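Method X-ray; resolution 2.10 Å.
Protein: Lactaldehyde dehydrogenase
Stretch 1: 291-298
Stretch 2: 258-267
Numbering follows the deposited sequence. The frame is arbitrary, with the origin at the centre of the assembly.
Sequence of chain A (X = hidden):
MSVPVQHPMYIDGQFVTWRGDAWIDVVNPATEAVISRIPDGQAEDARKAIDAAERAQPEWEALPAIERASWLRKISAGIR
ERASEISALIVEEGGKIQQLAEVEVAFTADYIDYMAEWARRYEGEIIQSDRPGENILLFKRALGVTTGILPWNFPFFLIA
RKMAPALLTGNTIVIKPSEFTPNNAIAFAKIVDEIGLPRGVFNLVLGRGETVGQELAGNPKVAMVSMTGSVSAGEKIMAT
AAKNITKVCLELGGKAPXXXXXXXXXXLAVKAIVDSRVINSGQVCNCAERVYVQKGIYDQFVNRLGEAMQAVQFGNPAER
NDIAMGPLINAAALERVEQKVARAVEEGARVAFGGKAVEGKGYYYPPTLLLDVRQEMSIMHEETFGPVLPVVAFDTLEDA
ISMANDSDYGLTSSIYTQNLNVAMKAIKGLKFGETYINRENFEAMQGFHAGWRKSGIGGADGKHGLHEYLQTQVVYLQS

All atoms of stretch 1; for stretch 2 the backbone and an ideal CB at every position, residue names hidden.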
# COMPACT_ATOMS: atom_id res chain seq x y z
N VAL A 291 -25.62 0.49 -27.41
CA VAL A 291 -25.51 -0.95 -27.55
C VAL A 291 -24.91 -1.45 -28.88
O VAL A 291 -25.49 -1.26 -29.94
CB VAL A 291 -26.88 -1.62 -27.34
CG1 VAL A 291 -26.72 -3.12 -27.24
CG2 VAL A 291 -27.54 -1.08 -26.08
N TYR A 292 -23.74 -2.08 -28.79
CA TYR A 292 -23.08 -2.63 -29.97
C TYR A 292 -23.22 -4.16 -30.05
O TYR A 292 -22.74 -4.88 -29.17
CB TYR A 292 -21.59 -2.24 -29.98
CG TYR A 292 -21.36 -0.75 -29.95
CD1 TYR A 292 -21.30 -0.06 -28.74
CD2 TYR A 292 -21.25 -0.01 -31.13
CE1 TYR A 292 -21.14 1.32 -28.70
CE2 TYR A 292 -21.09 1.37 -31.10
CZ TYR A 292 -21.04 2.03 -29.88
OH TYR A 292 -20.91 3.40 -29.84
N VAL A 293 -23.88 -4.63 -31.10
CA VAL A 293 -24.10 -6.06 -31.30
C VAL A 293 -23.52 -6.60 -32.62
O VAL A 293 -23.82 -6.06 -33.68
CB VAL A 293 -25.61 -6.36 -31.29
CG1 VAL A 293 -25.85 -7.86 -31.24
CG2 VAL A 293 -26.28 -5.66 -30.12
N GLN A 294 -22.70 -7.64 -32.56
CA GLN A 294 -22.16 -8.14 -33.82
C GLN A 294 -23.12 -9.02 -34.64
O GLN A 294 -24.02 -9.66 -34.11
CB GLN A 294 -20.82 -8.86 -33.62
CG GLN A 294 -20.82 -10.09 -32.75
CD GLN A 294 -19.48 -10.80 -32.82
OE1 GLN A 294 -19.22 -11.75 -32.07
NE2 GLN A 294 -18.62 -10.36 -33.73
N LYS A 295 -22.90 -8.99 -35.95
CA LYS A 295 -23.70 -9.72 -36.93
C LYS A 295 -24.15 -11.14 -36.52
O LYS A 295 -25.34 -11.42 -36.41
CB LYS A 295 -22.91 -9.81 -38.24
CG LYS A 295 -22.22 -8.51 -38.67
CD LYS A 295 -23.22 -7.41 -39.01
CE LYS A 295 -22.51 -6.18 -39.54
NZ LYS A 295 -23.46 -5.14 -40.03
N GLY A 296 -23.18 -12.03 -36.31
CA GLY A 296 -23.48 -13.40 -35.94
C GLY A 296 -24.69 -13.63 -35.05
O GLY A 296 -25.43 -14.58 -35.26
N ILE A 297 -24.89 -12.76 -34.07
CA ILE A 297 -26.01 -12.91 -33.15
C ILE A 297 -27.02 -11.74 -33.17
O ILE A 297 -28.02 -11.75 -32.45
CB ILE A 297 -25.49 -13.11 -31.70
CG1 ILE A 297 -26.65 -13.49 -30.77
CG2 ILE A 297 -24.81 -11.84 -31.20
CD1 ILE A 297 -26.21 -13.75 -29.34
N TYR A 298 -26.75 -10.75 -34.01
CA TYR A 298 -27.61 -9.57 -34.13
C TYR A 298 -29.13 -9.86 -34.08
O TYR A 298 -29.81 -9.49 -33.13
CB TYR A 298 -27.29 -8.83 -35.43
CG TYR A 298 -27.96 -7.47 -35.53
CD1 TYR A 298 -27.38 -6.33 -34.98
CD2 TYR A 298 -29.19 -7.34 -36.17
CE1 TYR A 298 -28.01 -5.09 -35.06
CE2 TYR A 298 -29.83 -6.10 -36.25
CZ TYR A 298 -29.23 -4.98 -35.70
OH TYR A 298 -29.87 -3.77 -35.79
N UNK A 258 -22.20 -0.76 -24.42
CA UNK A 258 -22.28 -2.19 -24.15
C UNK A 258 -21.95 -3.04 -25.40
O UNK A 258 -22.52 -2.83 -26.46
CB UNK A 258 -23.68 -2.54 -23.64
N UNK A 259 -21.02 -3.98 -25.25
CA UNK A 259 -20.62 -4.83 -26.36
C UNK A 259 -21.09 -6.30 -26.24
O UNK A 259 -20.67 -7.03 -25.33
CB UNK A 259 -19.10 -4.79 -26.48
N UNK A 260 -21.95 -6.71 -27.16
CA UNK A 260 -22.46 -8.07 -27.19
C UNK A 260 -21.83 -8.93 -28.31
O UNK A 260 -22.13 -8.74 -29.49
CB UNK A 260 -23.98 -8.03 -27.36
N UNK A 261 -20.96 -9.85 -27.93
CA UNK A 261 -20.31 -10.72 -28.91
C UNK A 261 -21.21 -11.90 -29.36
O UNK A 261 -22.23 -12.18 -28.73
CB UNK A 261 -19.01 -11.26 -28.32
N UNK A 262 -20.84 -12.56 -30.46
CA UNK A 262 -21.64 -13.68 -30.93
C UNK A 262 -21.68 -14.85 -29.92
O UNK A 262 -22.72 -15.46 -29.71
CB UNK A 262 -21.09 -14.17 -32.27
N UNK A 263 -20.53 -15.12 -29.32
CA UNK A 263 -20.41 -16.20 -28.34
C UNK A 263 -20.90 -15.79 -26.94
O UNK A 263 -20.50 -16.36 -25.93
CB UNK A 263 -18.95 -16.66 -28.26
N UNK A 264 -21.77 -14.79 -26.90
CA UNK A 264 -22.29 -14.29 -25.63
C UNK A 264 -23.61 -14.93 -25.16
O UNK A 264 -24.49 -15.22 -25.97
CB UNK A 264 -22.49 -12.78 -25.74
N UNK A 265 -23.71 -15.14 -23.86
CA UNK A 265 -24.93 -15.68 -23.28
C UNK A 265 -26.11 -14.72 -23.56
O UNK A 265 -26.37 -13.81 -22.77
CB UNK A 265 -24.75 -15.90 -21.78
N UNK A 266 -26.78 -14.92 -24.69
CA UNK A 266 -27.90 -14.07 -25.09
C UNK A 266 -28.88 -13.72 -23.95
O UNK A 266 -29.24 -12.56 -23.78
CB UNK A 266 -28.67 -14.76 -26.22
N UNK A 267 -29.31 -14.73 -23.20
CA UNK A 267 -30.23 -14.49 -22.10
C UNK A 267 -29.66 -13.51 -21.05
O UNK A 267 -30.32 -12.55 -20.66
CB UNK A 267 -30.58 -15.82 -21.43

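Positions 258 to 260 form a strand running parallel to 291-294, the two axes approaching to 4.8 Å, and their backbones do most of the pairing. At position 258, phi/psi of -122/127 is extended and the CB lies on the same sheet face as Val291, 4.6 Å from Val291 CA. Alanine or a beta-branched residue would suit. The residue is Ala258; its O accepts a hydrogen bond from Tyr292 N (2.7 Å), a link independent of the side chain.

Position 259 turns its CB to the face carrying the Tyr292 side chain, with Tyr292 O 4.5 Å away. Any apolar residue compatible with a strand is plausible. Ile259 is deposited, with chi1 m and chi2 t; its CA makes a CA-H...O contact with Tyr292 O (3.5 Å).

Position 260 returns to the face of Val293, its CB 4.3 Å from Val293 CG2. A valine, isoleucine or leucine would extend this apolar patch. Val260 does so, its CB 4.3 Å from Val293 CG1, while Val260 N donates to Tyr292 O (2.8 Å) in a nearly linear hydrogen bond and Val260 O receives a weak one from Gln294 N (3.3 Å).

At 261 the strand has ended, and the CB points away overall although it lies 3.8 Å from Gln294 OE1. Stretch 1 sets little preference here. Met261 fills the site and opens a type I turn that runs to 264.

Position 262 is the most informative. Its backbone N donates a very short hydrogen bond to Gln294 OE1 (2.4 Å), and its CB points sideways, 4.4 Å from both Ile297 N and Gly296 CA. Backbone NH groups beyond strand 291-294 favour a short acceptor: aspartate, asparagine or serine. Asp262, chi1 m, brings OD1 to 2.6 Å from Ile297 N. The lack of a side chain at Gly296 matters, since an ideal CB there would lie 2.1 Å from Asp262 OD2.

Position 263 points away from stretch 1, leaving the choice wide; Asp263 hydrogen-bonds elsewhere in the structure. At 264 the CB is sideways, 5.3 Å from Ile297 CD1, so a small or apolar residue would fit. Ala264 closes the turn through its N and Met261 O (3.2 Å).

Position 265 points away and immediately precedes a helix, where aspartate, serine, threonine or asparagine commonly caps; Asp265 does so. The CB of 266 points toward stretch 1, 4.1 Å from Ile297 CD1, inviting an aliphatic residue, and Leu266 makes that apolar contact through its CB. Position 267 is out of reach and unconstrained by stretch 1; it is Glu267.

Stretch 2 258-267: AIVMDDADLE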
# COMPACT_ATOMS: atom_id res chain seq x y z
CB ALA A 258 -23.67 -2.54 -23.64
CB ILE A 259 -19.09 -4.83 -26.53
CG1 ILE A 259 -18.60 -3.41 -26.80
CG2 ILE A 259 -18.69 -5.74 -27.68
CD1 ILE A 259 -17.10 -3.29 -26.89
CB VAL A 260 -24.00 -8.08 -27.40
CG1 VAL A 260 -24.54 -9.50 -27.26
CG2 VAL A 260 -24.66 -7.13 -26.41
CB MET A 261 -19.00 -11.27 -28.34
CG MET A 261 -18.01 -10.19 -27.93
SD MET A 261 -17.63 -9.04 -29.27
CE MET A 261 -16.43 -10.01 -30.19
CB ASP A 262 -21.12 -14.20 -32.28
CG ASP A 262 -21.36 -13.21 -33.42
OD1 ASP A 262 -22.40 -12.52 -33.41
OD2 ASP A 262 -20.51 -13.15 -34.34
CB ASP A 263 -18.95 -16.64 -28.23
CG ASP A 263 -18.10 -15.64 -27.47
OD1 ASP A 263 -18.28 -14.42 -27.69
OD2 ASP A 263 -17.26 -16.07 -26.66
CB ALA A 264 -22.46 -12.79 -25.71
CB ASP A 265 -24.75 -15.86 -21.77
CG ASP A 265 -25.93 -16.55 -21.12
OD1 ASP A 265 -27.07 -16.06 -21.24
OD2 ASP A 265 -25.72 -17.59 -20.47
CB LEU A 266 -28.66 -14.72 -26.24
CG LEU A 266 -29.86 -13.94 -26.79
CD1 LEU A 266 -29.45 -12.51 -27.13
CD2 LEU A 266 -30.42 -14.64 -28.02
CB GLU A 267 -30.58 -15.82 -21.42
CG GLU A 267 -31.07 -16.89 -22.38
CD GLU A 267 -31.53 -18.15 -21.66
OE1 GLU A 267 -30.73 -18.71 -20.88
OE2 GLU A 267 -32.68 -18.57 -21.89
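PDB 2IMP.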